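Local coordinates for protein 2-Keto-3-deoxy-(6-phospho-)gluconate aldolase (Thermoproteus tenax, PDB 2R91) that is an aldolase of the dihydrodipicolinate synthetase family, a TIM-barrel enzyme assembled from four copies of one chain, at residues A198-E203 with E229-A234; E245-E248 with G252-A255. One frame throughout, in Å; residues are numbered along the deposited sequence.

Contact 1. Residues A198-E203 with E229-A234; sequences ANYLPE and EIVESA
Tyr-200 and Leu-201 reach out from a turn and meet Ile-230 and Val-231 on one side of a helix; the contact is made by side chains alone. The backbones stay well apart, the CA atoms of Leu-201 and Ile-230 lying 10.3 Å from each other. Leu-201 and Ile-230 point at each other tip to tip, with Leu-201 CD1 3.7 Å from Ile-230 CD1. Tyr-200 instead runs alongside Ile-230 in the opposite sense, so its CE1 carbon comes obliquely to within 4.1 Å of Ile-230 CG2. The two branches of the isoleucine thus serve different partners: the long arm meets the leucine, the short methyl the ring. With chi1 at 49°, CG of Tyr-200 sits between the backbone N and the carbonyl carbon, and this rotamer carries the ring toward the helix. Leu-201 CD1 also borders the ring within its plane, at its edge, 3.9 Å from Tyr-200 CD1. In the TIM-barrel fold, 198-203 leads from the last barrel strand, 192-193, into helix 202-213, with Leu-201 as the N-cap residue, while 229-234 belongs to the long helix 217-237 that follows. Val-231 crosses the tyrosine at about a right angle, and its CG2 lies 3.5 Å from Tyr-200 OH. The hydroxyl of this buried tyrosine is satisfied by a hydrogen bond with the hydroxyl of Tyr-239; tyrosine therefore suits a place where an apolar ring must end in a polar group. Branched aliphatic residues suit the helix side, since they fill the space beside a flat ring without needing polar partners. Phe-250 of helix 239-251 packs on both Leu-201 and Ile-230. Elsewhere on helix 217-237, Glu-232 forms a salt bridge with Arg-167 of a second subunit.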
loop_
_atom_site.group_PDB
_atom_site.type_symbol
_atom_site.label_atom_id
_atom_site.label_comp_id
_atom_site.label_asym_id
_atom_site.label_seq_id
_atom_site.Cartn_x
_atom_site.Cartn_y
_atom_site.Cartn_z
ATOM N N ALA A 198 1.026 19.115 20.993
ATOM C CA ALA A 198 1.314 19.539 22.374
ATOM C C ALA A 198 2.528 20.469 22.438
ATOM O O ALA A 198 2.707 21.177 23.423
ATOM C CB ALA A 198 1.479 18.347 23.316
ATOM N N ASN A 199 3.356 20.470 21.400
ATOM C CA ASN A 199 4.436 21.448 21.335
ATOM C C ASN A 199 3.950 22.878 21.170
ATOM O O ASN A 199 4.475 23.783 21.799
ATOM C CB ASN A 199 5.411 21.145 20.195
ATOM C CG ASN A 199 6.295 19.974 20.512
ATOM O OD1 ASN A 199 7.242 20.107 21.293
ATOM N ND2 ASN A 199 5.960 18.808 19.963
ATOM N N TYR A 200 2.997 23.086 20.254
ATOM C CA TYR A 200 2.625 24.457 19.876
ATOM C C TYR A 200 1.281 24.915 20.410
ATOM O O TYR A 200 1.077 26.111 20.555
ATOM C CB TYR A 200 2.712 24.669 18.357
ATOM C CG TYR A 200 2.034 23.609 17.483
ATOM C CD1 TYR A 200 0.693 23.727 17.115
ATOM C CD2 TYR A 200 2.769 22.541 16.954
ATOM C CE1 TYR A 200 0.087 22.762 16.274
ATOM C CE2 TYR A 200 2.185 21.587 16.126
ATOM C CZ TYR A 200 0.840 21.717 15.777
ATOM O OH TYR A 200 0.259 20.769 14.959
ATOM N N LEU A 201 0.373 23.981 20.696
ATOM C CA LEU A 201 -0.951 24.324 21.233
ATOM C C LEU A 201 -1.405 23.402 22.348
ATOM O O LEU A 201 -2.501 22.822 22.292
ATOM C CB LEU A 201 -2.028 24.378 20.099
ATOM C CG LEU A 201 -1.957 25.656 19.281
ATOM C CD1 LEU A 201 -2.719 25.520 17.933
ATOM C CD2 LEU A 201 -2.483 26.841 20.123
ATOM N N PRO A 202 -0.576 23.278 23.412
ATOM C CA PRO A 202 -0.967 22.423 24.532
ATOM C C PRO A 202 -2.302 22.882 25.125
ATOM O O PRO A 202 -3.071 22.055 25.589
ATOM C CB PRO A 202 0.185 22.647 25.565
ATOM C CG PRO A 202 0.825 23.966 25.172
ATOM C CD PRO A 202 0.736 23.922 23.634
ATOM N N GLU A 203 -2.551 24.192 25.134
ATOM C CA GLU A 203 -3.789 24.703 25.736
ATOM C C GLU A 203 -5.011 24.269 24.927
ATOM O O GLU A 203 -6.078 24.121 25.473
ATOM C CB GLU A 203 -3.760 26.221 25.921
ATOM C CG GLU A 203 -3.558 27.075 24.651
ATOM C CD GLU A 203 -2.069 27.306 24.281
ATOM O OE1 GLU A 203 -1.346 26.348 24.054
ATOM O OE2 GLU A 203 -1.618 28.467 24.221
ATOM N N GLU A 229 -7.030 21.928 10.682
ATOM C CA GLU A 229 -6.752 22.951 9.671
ATOM C C GLU A 229 -5.327 23.449 9.801
ATOM O O GLU A 229 -4.659 23.719 8.814
ATOM C CB GLU A 229 -7.665 24.149 9.872
ATOM C CG GLU A 229 -9.139 23.862 9.602
ATOM C CD GLU A 229 -10.042 25.088 9.874
ATOM O OE1 GLU A 229 -9.519 26.255 9.952
ATOM O OE2 GLU A 229 -11.274 24.861 10.006
ATOM N N ILE A 230 -4.876 23.585 11.043
ATOM C CA ILE A 230 -3.507 24.068 11.308
ATOM C C ILE A 230 -2.498 23.015 10.870
ATOM O O ILE A 230 -1.551 23.313 10.156
ATOM C CB ILE A 230 -3.346 24.441 12.811
ATOM C CG1 ILE A 230 -4.144 25.722 13.130
ATOM C CG2 ILE A 230 -1.843 24.633 13.164
ATOM C CD1 ILE A 230 -4.423 25.945 14.645
ATOM N N VAL A 231 -2.706 21.774 11.292
ATOM C CA VAL A 231 -1.881 20.651 10.822
ATOM C C VAL A 231 -1.795 20.538 9.275
ATOM O O VAL A 231 -0.698 20.363 8.691
ATOM C CB VAL A 231 -2.405 19.328 11.415
ATOM C CG1 VAL A 231 -1.678 18.108 10.830
ATOM C CG2 VAL A 231 -2.261 19.365 12.962
ATOM N N GLU A 232 -2.953 20.649 8.628
ATOM C CA GLU A 232 -3.038 20.617 7.176
ATOM C C GLU A 232 -2.165 21.685 6.516
ATOM O O GLU A 232 -1.443 21.382 5.579
ATOM C CB GLU A 232 -4.516 20.724 6.734
ATOM C CG GLU A 232 -5.224 19.385 6.824
ATOM C CD GLU A 232 -6.750 19.480 6.919
ATOM O OE1 GLU A 232 -7.327 20.522 6.538
ATOM O OE2 GLU A 232 -7.355 18.478 7.396
ATOM N N SER A 233 -2.210 22.923 7.000
ATOM C CA SER A 233 -1.347 23.961 6.423
ATOM C C SER A 233 0.141 23.621 6.618
ATOM O O SER A 233 0.952 23.797 5.694
ATOM C CB SER A 233 -1.621 25.339 7.028
ATOM O OG SER A 233 -2.941 25.775 6.733
ATOM N N ALA A 234 0.478 23.128 7.808
ATOM C CA ALA A 234 1.872 22.799 8.153
ATOM C C ALA A 234 2.415 21.644 7.319
ATOM O O ALA A 234 3.551 21.651 6.897
ATOM C CB ALA A 234 1.979 22.480 9.654
#

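Contact 2. Residues E245-E248 with G252-A255; sequences ELVE and GYEA
Glu-248 O accepts the hydrogen bond that closes the last turn of its helix, from Gly-252 N at 2.9 Å. The bond is bent, 137° at the hydrogen, and the donor stands above the carbonyl plane; Gly-252 CA adds a CA-H...O contact at 3.2 Å to the same oxygen. Gly-252 is the first residue to leave the helix, and its positive phi of 78° is a conformation most easily taken without a side chain. The chain then doubles back along the helix, where the glutamate grips it a second time: Glu-248 OE2 accepts a nearly straight bond from Ala-255 N, 3.0 Å long, met from above the carboxylate plane. A bend at chi2 (-149°) helps bring the carboxylate over the returning loop, while Glu-248 CG rests 3.4 Å from Tyr-253 O. Val-247 supplies the apolar half. Val-247 CG1 approaches the Tyr-253 ring obliquely, 3.5 Å from Tyr-253 CE1, and Val-247 CB packs 3.8 Å from Ala-255 CB, where a small methyl lets the backbone come close. Tyr-253 OH bonds to His-24 and Asn-27, and Glu-254 pairs with Arg-12. The contact therefore lies where the end of helix 239-251 and its outgoing loop meet helix 18-30, with helices 217-237 and 267-276 packed against Leu-246.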
loop_
_atom_site.group_PDB
_atom_site.type_symbol
_atom_site.label_atom_id
_atom_site.label_comp_id
_atom_site.label_asym_id
_atom_site.label_seq_id
_atom_site.Cartn_x
_atom_site.Cartn_y
_atom_site.Cartn_z
ATOM N N GLU A 245 8.208 26.330 13.811
ATOM C CA GLU A 245 7.631 27.649 13.526
ATOM C C GLU A 245 6.257 27.814 14.181
ATOM O O GLU A 245 5.927 28.910 14.667
ATOM C CB GLU A 245 7.603 27.937 12.006
ATOM C CG GLU A 245 7.022 29.308 11.606
ATOM C CD GLU A 245 7.883 30.476 12.103
ATOM O OE1 GLU A 245 9.052 30.251 12.447
ATOM O OE2 GLU A 245 7.375 31.609 12.165
ATOM N N LEU A 246 5.459 26.736 14.213
ATOM C CA LEU A 246 4.179 26.761 14.926
ATOM C C LEU A 246 4.357 27.085 16.425
ATOM O O LEU A 246 3.564 27.832 17.014
ATOM C CB LEU A 246 3.402 25.452 14.737
ATOM C CG LEU A 246 2.934 25.163 13.296
ATOM C CD1 LEU A 246 2.283 23.796 13.220
ATOM C CD2 LEU A 246 1.946 26.268 12.794
ATOM N N VAL A 247 5.381 26.509 17.058
ATOM C CA VAL A 247 5.701 26.917 18.438
ATOM C C VAL A 247 5.961 28.426 18.526
ATOM O O VAL A 247 5.414 29.106 19.402
ATOM C CB VAL A 247 6.930 26.148 19.009
ATOM C CG1 VAL A 247 7.296 26.646 20.462
ATOM C CG2 VAL A 247 6.656 24.649 18.998
ATOM N N GLU A 248 6.796 28.964 17.640
ATOM C CA GLU A 248 7.061 30.415 17.685
ATOM C C GLU A 248 5.759 31.205 17.498
ATOM O O GLU A 248 5.449 32.130 18.261
ATOM C CB GLU A 248 8.097 30.821 16.622
ATOM C CG GLU A 248 9.373 30.003 16.760
ATOM C CD GLU A 248 10.645 30.716 16.341
ATOM O OE1 GLU A 248 10.579 31.890 15.853
ATOM O OE2 GLU A 248 11.722 30.087 16.520
ATOM N N GLY A 252 5.126 32.173 21.127
ATOM C CA GLY A 252 5.773 33.479 21.194
ATOM C C GLY A 252 7.203 33.513 21.721
ATOM O O GLY A 252 7.652 34.544 22.245
ATOM N N TYR A 253 7.930 32.411 21.585
ATOM C CA TYR A 253 9.360 32.405 21.920
ATOM C C TYR A 253 10.120 31.617 20.864
ATOM O O TYR A 253 9.518 30.868 20.072
ATOM C CB TYR A 253 9.627 31.837 23.334
ATOM C CG TYR A 253 8.999 30.487 23.601
ATOM C CD1 TYR A 253 9.466 29.331 22.974
ATOM C CD2 TYR A 253 7.932 30.372 24.479
ATOM C CE1 TYR A 253 8.847 28.067 23.213
ATOM C CE2 TYR A 253 7.336 29.148 24.745
ATOM C CZ TYR A 253 7.803 28.003 24.093
ATOM O OH TYR A 253 7.176 26.829 24.381
ATOM N N GLU A 254 11.440 31.764 20.871
ATOM C CA GLU A 254 12.290 31.082 19.902
ATOM C C GLU A 254 12.305 29.593 20.191
ATOM O O GLU A 254 12.488 29.171 21.327
ATOM C CB GLU A 254 13.718 31.630 19.931
ATOM C CG GLU A 254 13.902 32.975 19.225
ATOM C CD GLU A 254 15.388 33.379 19.118
ATOM O OE1 GLU A 254 16.251 32.661 19.693
ATOM O OE2 GLU A 254 15.699 34.412 18.456
ATOM N N ALA A 255 12.109 28.790 19.149
ATOM C CA ALA A 255 11.966 27.347 19.332
ATOM C C ALA A 255 13.163 26.585 18.786
ATOM O O ALA A 255 13.145 25.362 18.772
ATOM C CB ALA A 255 10.692 26.852 18.618
#

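Overall arrangement
Contact 1 and contact 2 follow one another along the chain, on the same side of its centre, with their own centres about 12 Å apart. They touch directly: Tyr-200 CB lies 3.5 Å from Val-247 N, Asn-199 O lies 3.7 Å from Val-247 CG2, and Ala-234 CB lies 3.8 Å from Leu-246 CD1. Helix 239-251 is thus shared ground: its residues 245-248 pack on both halves of contact 1 and receive the returning loop 252-255. His-24 gives a further connection, bonding to Asn-199 of contact 1 and to Tyr-253 of contact 2. Together they join the end of the barrel to the helices that follow it.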